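PDB 5H4U: endoglucanase from Cryptopygus antarcticus, which hydrolyses internal beta-1,4-glucosidic linkages in carboxymethylcellulose, lichenan and barley beta-glucan, with cellobiose, cellotriose and cellotetraose as the main products from carboxymethylcellulose. Local coordinates for residues M109-T114 / D198-K203; P46-K51 / C74-P79; F89-I94 / V125-S130. All coordinates share one frame; numbering follows the deposited sequence.

Contacts 1 and 3 belong to the same curled sheet, where strands 106-111 and 120-128 are neighbours; their centres are 16 Å apart, and their segments alternate along the chain. Contact 2 joins two loop segments by a disulfide. It touches contact 3, as Gln77 O lies 3.5 Å from Phe89 CD2 and Val47 CG2 packs on Thr126 CG2, but its centre is 25 Å from that of contact 1, across the middle of the chain. Contact 3 lies nearest the inferred catalytic pair: the side chains of Ala91 and Asp138, the probable proton donor, are about 4 Å apart, and those of Asn127 and Asp29, the probable nucleophile, about 6 Å.

Contact 1. Residues M109-T114 / D198-K203; sequences MTFTNT and DNPSMK
Met109 meets Met202 where the two strands run side by side: Met202 CG, placed between its backbone N and carbonyl carbon (chi1 55°), comes to lie 3.8 Å from Met109 CB. The two thioether chains cross obliquely and pass into the interior, reaching Thr24 of strand 19-27 and, on strand 135-140, Leu139 from Met109 and Phe137 from Met202. Thr110 then forms an antiparallel hydrogen-bonded pair with Lys203, in which Thr110 N donates a hydrogen bond to Lys203 O at 2.8 Å and Lys203 N donates one to Thr110 O at 3.0 Å. On the face carrying this pair, the end of the lysine chain lies alongside the threonine, with NZ 3.9 Å from Thr110 CB. Phe111 is in a non-hydrogen-bonded pair with Met202, from which its side chain diverges. The ring lies beside Pro200 and points the same way, CD1 being 3.7 Å from Pro200 CB, and Ile116, Trp193 and Met121 pack against it from elsewhere in the chain. An alanine here would probably leave Pro200, Ile116 and Trp193 facing a gap where the ring had been. At Thr112 the backbone N donates to Ser201 O. Asn113 continues the pairing with a side chain: OD1 accepts from Ser201 N at 2.6 Å, the donor standing above the carbonyl plane by 39°. The side-chain oxygen thus stands in for a backbone carbonyl past the end of strand 109-111. Thr114 crosses Pro200 at a slant, its CG2 3.7 Å from Pro200 CB, while its OG1 bonds to the backbone of Ile116. The whole is an antiparallel strand pair that frays into loops, part of the curled sheet consistent with the double-psi beta-barrel of glycosyl hydrolase family 45.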
# COMPACT_ATOMS: atom_id res chain seq x y z
N MET A 109 -11.06 -7.31 3.78
CA MET A 109 -12.08 -6.97 2.80
C MET A 109 -12.40 -8.18 1.95
O MET A 109 -11.51 -8.98 1.62
CB MET A 109 -11.63 -5.74 1.94
CG MET A 109 -10.17 -5.70 1.39
SD MET A 109 -9.65 -4.03 0.77
CE MET A 109 -8.77 -4.38 -0.71
N THR A 110 -13.68 -8.32 1.63
CA THR A 110 -14.16 -9.28 0.66
C THR A 110 -14.46 -8.51 -0.62
O THR A 110 -15.28 -7.58 -0.61
CB THR A 110 -15.41 -10.01 1.13
OG1 THR A 110 -15.14 -10.63 2.39
CG2 THR A 110 -15.78 -11.11 0.13
N PHE A 111 -13.77 -8.87 -1.69
CA PHE A 111 -14.03 -8.21 -2.95
C PHE A 111 -15.41 -8.56 -3.46
O PHE A 111 -15.89 -9.69 -3.30
CB PHE A 111 -12.95 -8.55 -3.96
CG PHE A 111 -11.64 -7.99 -3.57
CD1 PHE A 111 -11.45 -6.62 -3.61
CD2 PHE A 111 -10.64 -8.79 -3.08
CE1 PHE A 111 -10.27 -6.09 -3.23
CE2 PHE A 111 -9.46 -8.27 -2.71
CZ PHE A 111 -9.27 -6.91 -2.78
N THR A 112 -16.07 -7.57 -4.04
CA THR A 112 -17.49 -7.64 -4.34
C THR A 112 -17.82 -7.67 -5.83
O THR A 112 -18.93 -8.03 -6.19
CB THR A 112 -18.18 -6.46 -3.62
OG1 THR A 112 -18.41 -6.80 -2.27
CG2 THR A 112 -19.47 -6.06 -4.22
N ASN A 113 -16.87 -7.39 -6.73
CA ASN A 113 -17.33 -7.25 -8.10
C ASN A 113 -16.36 -7.55 -9.24
O ASN A 113 -16.74 -7.27 -10.39
CB ASN A 113 -17.88 -5.85 -8.37
CG ASN A 113 -16.79 -4.83 -8.53
OD1 ASN A 113 -15.74 -4.91 -7.91
ND2 ASN A 113 -17.00 -3.90 -9.42
N THR A 114 -15.16 -8.06 -9.05
CA THR A 114 -14.51 -8.33 -10.34
C THR A 114 -14.31 -9.82 -10.56
O THR A 114 -15.06 -10.65 -10.05
CB THR A 114 -13.16 -7.65 -10.49
OG1 THR A 114 -12.25 -8.18 -9.51
CG2 THR A 114 -13.28 -6.11 -10.37
N ASP A 198 -9.73 -4.52 -12.09
CA ASP A 198 -9.74 -3.07 -12.28
C ASP A 198 -10.66 -2.44 -11.25
O ASP A 198 -11.89 -2.51 -11.38
CB ASP A 198 -10.17 -2.75 -13.70
CG ASP A 198 -9.85 -1.35 -14.11
OD1 ASP A 198 -9.04 -0.68 -13.41
OD2 ASP A 198 -10.38 -0.93 -15.15
N ASN A 199 -10.08 -1.80 -10.23
CA ASN A 199 -10.85 -1.13 -9.18
C ASN A 199 -11.92 -2.04 -8.61
O ASN A 199 -13.12 -1.75 -8.74
CB ASN A 199 -11.49 0.16 -9.67
CG ASN A 199 -10.53 1.17 -10.16
OD1 ASN A 199 -9.34 1.10 -9.87
ND2 ASN A 199 -11.04 2.17 -10.86
N PRO A 200 -11.55 -3.16 -8.01
CA PRO A 200 -12.59 -4.03 -7.44
C PRO A 200 -13.19 -3.31 -6.26
O PRO A 200 -12.50 -2.67 -5.47
CB PRO A 200 -11.82 -5.29 -7.03
CG PRO A 200 -10.43 -4.82 -6.81
CD PRO A 200 -10.22 -3.76 -7.84
N SER A 201 -14.52 -3.37 -6.18
CA SER A 201 -15.25 -2.93 -5.01
C SER A 201 -15.23 -4.01 -3.93
O SER A 201 -14.97 -5.18 -4.20
CB SER A 201 -16.67 -2.60 -5.41
OG SER A 201 -16.63 -1.60 -6.40
N MET A 202 -15.56 -3.62 -2.70
CA MET A 202 -15.50 -4.62 -1.65
C MET A 202 -16.40 -4.19 -0.50
O MET A 202 -16.90 -3.07 -0.46
CB MET A 202 -14.04 -4.84 -1.19
CG MET A 202 -13.25 -3.60 -0.72
SD MET A 202 -13.97 -2.93 0.75
CE MET A 202 -12.98 -1.54 1.05
N LYS A 203 -16.59 -5.12 0.44
CA LYS A 203 -17.02 -4.82 1.79
C LYS A 203 -15.86 -5.13 2.72
O LYS A 203 -15.03 -5.99 2.42
CB LYS A 203 -18.28 -5.63 2.15
CG LYS A 203 -18.18 -7.09 1.80
CD LYS A 203 -19.39 -7.93 2.20
CE LYS A 203 -19.36 -9.31 1.50
NZ LYS A 203 -19.07 -10.49 2.42

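Contact 2. Residues P46-K51 / C74-P79; sequences PVRTCK and CNDQQP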
# COMPACT_ATOMS: atom_id res chain seq x y z
N PRO A 46 6.36 3.93 14.38
CA PRO A 46 5.75 4.32 13.11
C PRO A 46 6.02 3.23 12.09
O PRO A 46 6.83 2.33 12.31
CB PRO A 46 6.46 5.62 12.74
CG PRO A 46 7.11 6.10 14.01
CD PRO A 46 7.48 4.83 14.72
N VAL A 47 5.33 3.30 10.95
CA VAL A 47 5.62 2.33 9.91
C VAL A 47 7.05 2.50 9.43
O VAL A 47 7.53 3.62 9.19
CB VAL A 47 4.64 2.46 8.73
CG1 VAL A 47 4.97 1.43 7.64
CG2 VAL A 47 3.23 2.31 9.20
N ARG A 48 7.73 1.37 9.25
CA ARG A 48 9.13 1.34 8.86
C ARG A 48 9.34 1.92 7.46
O ARG A 48 8.60 1.60 6.52
CB ARG A 48 9.61 -0.11 8.90
CG ARG A 48 11.04 -0.36 8.60
CD ARG A 48 11.22 -1.83 8.36
NE ARG A 48 12.55 -2.08 7.81
CZ ARG A 48 12.82 -2.68 6.65
NH1 ARG A 48 11.84 -3.14 5.86
NH2 ARG A 48 14.08 -2.82 6.29
N THR A 49 10.31 2.80 7.31
CA THR A 49 10.73 3.24 5.99
C THR A 49 12.18 2.85 5.73
O THR A 49 12.92 2.45 6.62
CB THR A 49 10.50 4.75 5.75
OG1 THR A 49 10.77 5.49 6.94
CG2 THR A 49 9.07 4.99 5.31
N CYS A 50 12.56 2.91 4.47
CA CYS A 50 13.83 2.35 4.08
C CYS A 50 14.64 3.36 3.28
O CYS A 50 14.14 4.40 2.83
CB CYS A 50 13.63 1.06 3.26
SG CYS A 50 13.11 -0.36 4.25
N LYS A 51 15.89 2.99 3.08
CA LYS A 51 16.76 3.72 2.20
C LYS A 51 16.37 3.40 0.76
O LYS A 51 15.49 2.58 0.50
CB LYS A 51 18.20 3.33 2.47
CG LYS A 51 18.75 3.85 3.77
CD LYS A 51 20.04 4.61 3.51
CE LYS A 51 20.95 3.83 2.53
NZ LYS A 51 22.27 4.54 2.31
N CYS A 74 9.43 0.40 1.82
CA CYS A 74 10.29 -0.78 1.88
C CYS A 74 9.81 -1.87 0.92
O CYS A 74 8.60 -2.06 0.72
CB CYS A 74 10.33 -1.32 3.31
SG CYS A 74 11.10 -0.20 4.58
N ASN A 75 10.77 -2.59 0.33
CA ASN A 75 10.45 -3.70 -0.56
C ASN A 75 9.53 -4.67 0.16
O ASN A 75 8.67 -5.31 -0.45
CB ASN A 75 11.73 -4.42 -0.99
CG ASN A 75 12.61 -3.58 -1.91
OD1 ASN A 75 12.11 -2.82 -2.72
ND2 ASN A 75 13.93 -3.73 -1.78
N ASP A 76 9.64 -4.67 1.48
CA ASP A 76 8.90 -5.49 2.41
C ASP A 76 7.41 -5.21 2.39
O ASP A 76 6.61 -6.04 2.85
CB ASP A 76 9.41 -5.07 3.79
CG ASP A 76 9.66 -6.20 4.68
OD1 ASP A 76 9.27 -7.30 4.29
OD2 ASP A 76 10.25 -5.98 5.77
N GLN A 77 7.01 -4.06 1.87
CA GLN A 77 5.62 -3.65 1.94
C GLN A 77 4.87 -3.88 0.64
O GLN A 77 3.94 -3.14 0.31
CB GLN A 77 5.58 -2.21 2.45
CG GLN A 77 5.67 -2.24 3.99
CD GLN A 77 6.04 -0.91 4.63
OE1 GLN A 77 5.69 0.15 4.14
NE2 GLN A 77 6.76 -0.98 5.75
N GLN A 78 5.23 -4.91 -0.09
CA GLN A 78 4.57 -5.41 -1.28
C GLN A 78 3.45 -6.37 -0.93
O GLN A 78 3.48 -7.02 0.12
CB GLN A 78 5.55 -6.15 -2.16
CG GLN A 78 6.45 -5.30 -2.95
CD GLN A 78 7.30 -6.17 -3.81
OE1 GLN A 78 8.18 -6.88 -3.34
NE2 GLN A 78 7.00 -6.18 -5.08
N PRO A 79 2.47 -6.50 -1.82
CA PRO A 79 1.38 -7.43 -1.59
C PRO A 79 1.85 -8.86 -1.75
O PRO A 79 2.76 -9.16 -2.53
CB PRO A 79 0.35 -7.07 -2.66
CG PRO A 79 1.14 -6.44 -3.76
CD PRO A 79 2.31 -5.75 -3.09
O HOH W 1 7.36 2.01 4.30
O HOH W 2 9.08 -2.92 6.11
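Cys50 and Cys74 bring two segments without regular helix or strand to a CA separation of 5.2 Å, the second segment turning back on itself through a backbone hydrogen bond from Gln77 N to Cys74 O. A disulfide joins them, with SG atoms 2.0 Å apart and a torsion of 99° about the S-S bond. Arg48 reaches over this bridge. Its CG is anti to the backbone N (chi1 -177°) and the chain runs extended from CG to NE, and both sulfurs lie beneath one face of the guanidinium, offset toward its rim. NH1 forms a salt bridge with Asp76 OD2 at 3.3 Å, although the guanidinium and carboxylate planes stand 88° apart and the two side chains cross at about a right angle. Water 2, at the edge of the guanidinium and in its plane, accepts from NH1 at 2.8 Å and more weakly from Gln77 NE2. That same NE2 donates to Arg48 O at 3.3 Å, tilted slightly from the carbonyl plane, and lies 3.5 Å from Val47 CG1. Water 1 gives one proton to Arg48 O and the other to Gln77 OE1, so the amide is tied to this carbonyl both directly and through water. Beyond the two segments, Arg48 NE bonds to Thr57 OG1 and NH2 weakly to Asn55 O, which helps fix the rotation of the guanidinium. Chemically, the link is covalent first and electrostatic second: the disulfide sets the spacing, and the guanidinium lying over the sulfurs would probably help keep Asp76 ionised, while Gln77 NE2 and water 1 both donate to Arg48 O.

Contact 3. Residues F89-I94 / V125-S130; sequences FAAASI and VTNTGS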
# COMPACT_ATOMS: atom_id res chain seq x y z
N PHE A 89 -0.50 -3.75 2.00
CA PHE A 89 -0.56 -2.45 2.62
C PHE A 89 -1.34 -1.51 1.71
O PHE A 89 -1.46 -1.74 0.50
CB PHE A 89 0.87 -1.98 2.93
CG PHE A 89 1.64 -2.97 3.78
CD1 PHE A 89 1.64 -2.86 5.16
CD2 PHE A 89 2.28 -4.06 3.20
CE1 PHE A 89 2.30 -3.79 5.95
CE2 PHE A 89 2.95 -4.99 3.98
CZ PHE A 89 2.96 -4.86 5.36
N ALA A 90 -1.92 -0.48 2.30
CA ALA A 90 -2.80 0.37 1.53
C ALA A 90 -2.84 1.78 2.10
O ALA A 90 -2.52 2.02 3.27
CB ALA A 90 -4.21 -0.20 1.48
N ALA A 91 -3.21 2.71 1.24
CA ALA A 91 -3.68 4.01 1.64
C ALA A 91 -5.19 3.92 1.84
O ALA A 91 -5.87 3.12 1.21
CB ALA A 91 -3.36 5.07 0.60
N ALA A 92 -5.70 4.70 2.78
CA ALA A 92 -7.13 4.67 2.99
C ALA A 92 -7.64 6.07 3.28
O ALA A 92 -6.91 6.94 3.76
CB ALA A 92 -7.54 3.71 4.10
N SER A 93 -8.91 6.24 2.97
CA SER A 93 -9.67 7.47 3.15
C SER A 93 -11.01 6.92 3.62
O SER A 93 -11.84 6.53 2.80
CB SER A 93 -9.77 8.25 1.86
OG SER A 93 -10.30 9.53 2.08
N ILE A 94 -11.17 6.80 4.93
CA ILE A 94 -12.32 6.09 5.47
C ILE A 94 -13.32 7.08 6.06
O ILE A 94 -13.21 7.47 7.23
CB ILE A 94 -11.89 5.07 6.54
CG1 ILE A 94 -11.01 4.00 5.92
CG2 ILE A 94 -13.12 4.38 7.14
CD1 ILE A 94 -10.44 3.04 6.96
N VAL A 125 -3.13 -0.32 6.79
CA VAL A 125 -3.14 1.03 6.27
C VAL A 125 -1.85 1.71 6.73
O VAL A 125 -1.55 1.74 7.93
CB VAL A 125 -4.39 1.78 6.75
CG1 VAL A 125 -4.32 3.26 6.37
CG2 VAL A 125 -5.65 1.11 6.23
N THR A 126 -1.06 2.20 5.77
CA THR A 126 0.16 2.92 6.08
C THR A 126 0.16 4.36 5.56
O THR A 126 1.13 5.10 5.79
CB THR A 126 1.38 2.16 5.54
OG1 THR A 126 1.36 2.15 4.11
CG2 THR A 126 1.31 0.73 6.02
N ASN A 127 -0.91 4.78 4.89
CA ASN A 127 -0.88 6.07 4.23
C ASN A 127 -2.30 6.59 4.11
O ASN A 127 -3.26 5.82 4.06
CB ASN A 127 -0.26 5.97 2.83
CG ASN A 127 -0.04 7.31 2.21
OD1 ASN A 127 0.71 8.14 2.74
ND2 ASN A 127 -0.74 7.57 1.12
N THR A 128 -2.42 7.90 3.99
CA THR A 128 -3.70 8.53 3.73
C THR A 128 -3.73 9.01 2.30
O THR A 128 -2.82 9.72 1.86
CB THR A 128 -3.96 9.70 4.68
OG1 THR A 128 -4.07 9.21 6.01
CG2 THR A 128 -5.26 10.36 4.28
N GLY A 129 -4.77 8.60 1.57
CA GLY A 129 -4.94 8.99 0.18
C GLY A 129 -5.61 10.34 0.04
O GLY A 129 -5.52 11.21 0.91
N SER A 130 -6.32 10.51 -1.08
CA SER A 130 -7.04 11.75 -1.33
C SER A 130 -8.40 11.71 -0.64
O SER A 130 -9.02 10.66 -0.50
CB SER A 130 -7.20 11.95 -2.83
OG SER A 130 -5.97 12.34 -3.39
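Ala90 O accepts from Thr126 N at 2.9 Å, and Ala92 N donates to Asn127 O at 3.0 Å, two of the backbone hydrogen bonds that join these parallel strands. Between them the register slips by one residue, a beta bulge: Ala90 pairs with Val125 but Ala91 with Asn127. Thr126 is the extra residue, and its psi of -1° departs from extended geometry. The short strand axes lie at 52°. Beyond Asn127, Gly129 N makes a weak hydrogen bond to Ala92 O. Ala92 CB rests 3.9 Å from Val125 CG2, while on the face with Ala91 and Asn127 the methyl of Ala91 lies 3.7 Å from Asn127 ND2. Thr126, its CG2 anti to its own carbonyl carbon, sets that methyl 3.7 Å from Phe89 CD1, the two side chains crossing at a slant. At the far end Ser93 OG donates to Ser130 O at 3.1 Å, from above the carbonyl plane.

A second shell positions these groups. Asn127 OD1 accepts from the backbone N of Ser34, which helps fix the amide beside Ala91, and Thr128 OG1 is hydrogen-bonded to Glu99 OE2. On its other edge strand 85-94 pairs antiparallel with 135-140, where the backbone of Ala91 bonds to that of Asp138 and its methyl touches the side chain of this probable proton donor. Strand 120-128 in turn is flanked by 106-111, from which Tyr107 packs on Val125, and helix 211-217 covers the Phe89 ring through Leu213, Lys216 and Ser217.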